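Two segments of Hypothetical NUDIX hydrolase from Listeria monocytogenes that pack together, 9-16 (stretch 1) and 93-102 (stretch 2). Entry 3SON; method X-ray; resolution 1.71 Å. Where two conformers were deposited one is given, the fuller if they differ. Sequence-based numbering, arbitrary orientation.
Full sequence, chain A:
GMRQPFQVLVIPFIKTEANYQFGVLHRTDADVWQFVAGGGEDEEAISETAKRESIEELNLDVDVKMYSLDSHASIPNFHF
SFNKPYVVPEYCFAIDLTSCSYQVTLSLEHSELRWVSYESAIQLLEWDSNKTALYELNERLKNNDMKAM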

# COMPACT_ATOMS: atom_id res chain seq x y z
N LEU A 9 11.52 -1.41 2.40
CA LEU A 9 11.30 -2.82 2.12
C LEU A 9 12.36 -3.20 1.09
O LEU A 9 12.67 -2.42 0.17
CB LEU A 9 9.89 -3.09 1.59
CG LEU A 9 9.48 -4.55 1.36
CD1 LEU A 9 8.89 -5.12 2.64
CD2 LEU A 9 8.47 -4.63 0.22
N VAL A 10 12.96 -4.36 1.27
CA VAL A 10 13.98 -4.86 0.32
C VAL A 10 13.76 -6.33 -0.04
O VAL A 10 13.69 -7.18 0.85
CB VAL A 10 15.39 -4.71 0.87
CG1 VAL A 10 16.40 -5.11 -0.16
CG2 VAL A 10 15.66 -3.30 1.37
N ILE A 11 13.59 -6.61 -1.35
CA ILE A 11 13.26 -7.94 -1.85
C ILE A 11 14.53 -8.55 -2.41
O ILE A 11 15.06 -8.07 -3.41
CB ILE A 11 12.21 -7.88 -2.97
CG1 ILE A 11 10.92 -7.22 -2.47
CG2 ILE A 11 11.88 -9.29 -3.57
CD1 ILE A 11 9.89 -7.00 -3.55
N PRO A 12 15.06 -9.60 -1.77
CA PRO A 12 16.23 -10.29 -2.40
C PRO A 12 15.78 -11.13 -3.59
O PRO A 12 14.64 -11.63 -3.60
CB PRO A 12 16.69 -11.24 -1.28
CG PRO A 12 15.92 -10.85 -0.07
CD PRO A 12 14.62 -10.31 -0.57
N PHE A 13 16.61 -11.25 -4.63
CA PHE A 13 16.30 -12.16 -5.74
C PHE A 13 17.57 -12.78 -6.33
O PHE A 13 18.68 -12.26 -6.13
CB PHE A 13 15.51 -11.48 -6.86
CG PHE A 13 16.28 -10.45 -7.60
CD1 PHE A 13 16.34 -9.14 -7.12
CD2 PHE A 13 17.00 -10.77 -8.76
CE1 PHE A 13 17.05 -8.19 -7.79
CE2 PHE A 13 17.70 -9.81 -9.45
CZ PHE A 13 17.77 -8.53 -8.97
N ILE A 14 17.40 -13.92 -7.01
CA ILE A 14 18.53 -14.61 -7.67
C ILE A 14 18.07 -15.03 -9.04
O ILE A 14 16.90 -15.38 -9.23
CB ILE A 14 19.04 -15.86 -6.93
CG1 ILE A 14 17.89 -16.81 -6.61
CG2 ILE A 14 19.74 -15.48 -5.64
CD1 ILE A 14 18.32 -18.08 -5.87
N LYS A 15 18.98 -14.95 -10.01
CA LYS A 15 18.77 -15.51 -11.34
C LYS A 15 19.22 -16.98 -11.39
O LYS A 15 20.39 -17.26 -11.16
CB LYS A 15 19.56 -14.74 -12.39
CG LYS A 15 19.13 -15.06 -13.83
CD LYS A 15 20.08 -14.49 -14.90
CE LYS A 15 19.35 -14.14 -16.18
NZ LYS A 15 18.32 -15.15 -16.57
N THR A 16 18.29 -17.89 -11.67
CA THR A 16 18.61 -19.31 -11.90
C THR A 16 18.74 -19.60 -13.40
O THR A 16 18.46 -18.73 -14.24
CB THR A 16 17.52 -20.23 -11.32
OG1 THR A 16 16.23 -19.86 -11.84
CG2 THR A 16 17.51 -20.16 -9.81
N PHE A 93 12.70 -1.78 -2.52
CA PHE A 93 13.95 -2.05 -3.27
C PHE A 93 14.14 -3.52 -3.58
O PHE A 93 13.45 -4.34 -3.04
CB PHE A 93 15.19 -1.56 -2.47
CG PHE A 93 15.18 -0.12 -2.12
CD1 PHE A 93 14.44 0.35 -1.06
CD2 PHE A 93 15.90 0.80 -2.87
CE1 PHE A 93 14.43 1.68 -0.73
CE2 PHE A 93 15.89 2.16 -2.53
CZ PHE A 93 15.11 2.59 -1.51
N ALA A 94 15.19 -3.85 -4.33
CA ALA A 94 15.53 -5.23 -4.61
C ALA A 94 17.02 -5.43 -4.66
O ALA A 94 17.76 -4.51 -4.96
CB ALA A 94 14.90 -5.66 -5.91
N ILE A 95 17.49 -6.60 -4.23
CA ILE A 95 18.88 -6.85 -4.17
C ILE A 95 19.18 -8.12 -4.88
O ILE A 95 18.53 -9.14 -4.59
CB ILE A 95 19.37 -6.80 -2.68
CG1 ILE A 95 20.88 -7.06 -2.54
CG2 ILE A 95 18.58 -7.75 -1.75
CD1 ILE A 95 21.38 -6.61 -1.18
N ASP A 96 20.18 -8.05 -5.78
CA ASP A 96 20.60 -9.24 -6.53
C ASP A 96 21.62 -10.01 -5.76
O ASP A 96 22.76 -9.56 -5.64
CB ASP A 96 21.15 -8.80 -7.92
CG ASP A 96 21.37 -9.96 -8.90
OD1 ASP A 96 21.27 -11.16 -8.50
OD2 ASP A 96 21.61 -9.67 -10.12
N LEU A 97 21.27 -11.21 -5.30
CA LEU A 97 22.22 -12.05 -4.61
C LEU A 97 22.62 -13.28 -5.42
O LEU A 97 23.10 -14.26 -4.84
CB LEU A 97 21.68 -12.48 -3.27
CG LEU A 97 21.12 -11.37 -2.33
CD1 LEU A 97 20.45 -11.97 -1.12
CD2 LEU A 97 22.21 -10.40 -1.91
N THR A 98 22.53 -13.20 -6.76
CA THR A 98 22.89 -14.32 -7.65
C THR A 98 24.34 -14.78 -7.40
O THR A 98 24.63 -16.00 -7.38
CB THR A 98 22.70 -13.93 -9.14
OG1 THR A 98 21.35 -13.47 -9.34
CG2 THR A 98 23.00 -15.14 -10.07
N SER A 99 25.24 -13.85 -7.17
CA SER A 99 26.66 -14.20 -6.97
C SER A 99 27.07 -14.43 -5.52
O SER A 99 28.19 -14.84 -5.27
CB SER A 99 27.55 -13.12 -7.58
OG SER A 99 27.41 -11.91 -6.83
N CYS A 100 26.17 -14.21 -4.56
CA CYS A 100 26.58 -14.24 -3.16
C CYS A 100 25.60 -14.88 -2.23
O CYS A 100 25.75 -14.77 -1.01
CB CYS A 100 26.93 -12.83 -2.67
SG CYS A 100 25.54 -11.68 -2.64
N SER A 101 24.62 -15.59 -2.79
CA SER A 101 23.60 -16.21 -1.97
C SER A 101 24.19 -17.22 -0.97
O SER A 101 23.62 -17.40 0.12
CB SER A 101 22.52 -16.85 -2.86
OG SER A 101 23.03 -17.89 -3.65
N TYR A 102 25.35 -17.81 -1.28
CA TYR A 102 26.03 -18.72 -0.34
C TYR A 102 26.56 -18.01 0.89
O TYR A 102 26.80 -18.64 1.92
CB TYR A 102 27.20 -19.47 -0.99
CG TYR A 102 26.86 -20.43 -2.12
CD1 TYR A 102 25.53 -20.81 -2.38
CD2 TYR A 102 27.88 -21.01 -2.90
CE1 TYR A 102 25.23 -21.69 -3.42
CE2 TYR A 102 27.58 -21.90 -3.93
CZ TYR A 102 26.26 -22.24 -4.19
OH TYR A 102 25.96 -23.12 -5.21

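Neighbouring strands in a parallel β-sheet are joined by a simple rule: alternate residues of one strand each reach, through N and O, to two residues flanking their partner on the other. The pairing of residues 9-15 with 93-96 illustrates the rule well, and also shows how a side chain can extend it once a strand ends. The two strands run in the same direction, their axes 29° apart, with Val10 beside Phe93, Ile11 beside Ala94, Pro12 beside Ile95 and Phe13 beside Asp96. Within these stretches the first bond is a weak one, from Phe93 N to Leu9 O, 2.8 Å long but bent at the hydrogen. Thereafter the geometry is good. Ile11 N donates to Phe93 O at 2.8 Å, and Ile11 O accepts from Ile95 N at 3.0 Å, so that Ile11 straddles Ala94. Phe13 repeats the pattern around Asp96, its N donating to Ile95 O (2.9 Å) and its O accepting from Leu97 N (2.9 Å).

Between these rungs, CA-H groups fill in beside the same carbonyls: Ala94 CA lies 3.1 Å from Ile11 O, and Pro12 CA lies 3.4 Å from Ile95 O. Proline has no amide hydrogen to give, but at this position the ladder asks for none, because the bonds to the partner strand are made by Ile11 and Phe13 on either side of it.

Past Asp96 the second stretch leaves the strand, and a side chain takes over the role of the backbone. Lys15 N, next in the series of alternate amides, donates to Thr98 OG1 at 2.9 Å in a nearly straight bond. That hydroxyl in turn donates to Asp96 OD1 over a very short 2.5 Å, while Thr98 N also reaches Asp96 OD1, at 3.0 Å. A hydroxyl suits this place because it can accept from one group and donate to another; the carboxylate gathers both threonine donors and so braces the turn.

The side chains of the bridged pairs divide between the two faces of the sheet. On one, Val10, Pro12, Phe93 and Ile95 form a buried, apolar layer. The branched Val10 and Ile95 meet at CG1 and CG2, 3.8 Å apart, and Pro12 CB packs 4.0 Å from Ile95 CG2 and 3.8 Å from Leu97 CD1, compact hydrocarbon surfaces that suit a buried position.

On the other face, Phe13 has more area covered by the partner stretch than any other residue. With chi1 at 67° (p), its ring comes back across the neighbouring strand. Asp96 CA sits over one ring face, 4.0 Å from the centroid of the Phe13 ring, in a CH-π contact, while the small Ala94 lies at the ring edge, its CB 3.8 Å from Phe13 CE1.

Beyond the bridged pairs, Ile14, whose CA-to-CB bond points sideways, brings CG2 to 4.3 Å from Leu97 CB, extending the apolar contact. The exposed Lys15 joins through its amide to Thr98 OG1, and the end of its side chain leads away. In all, 624 Å² is buried between the stretches.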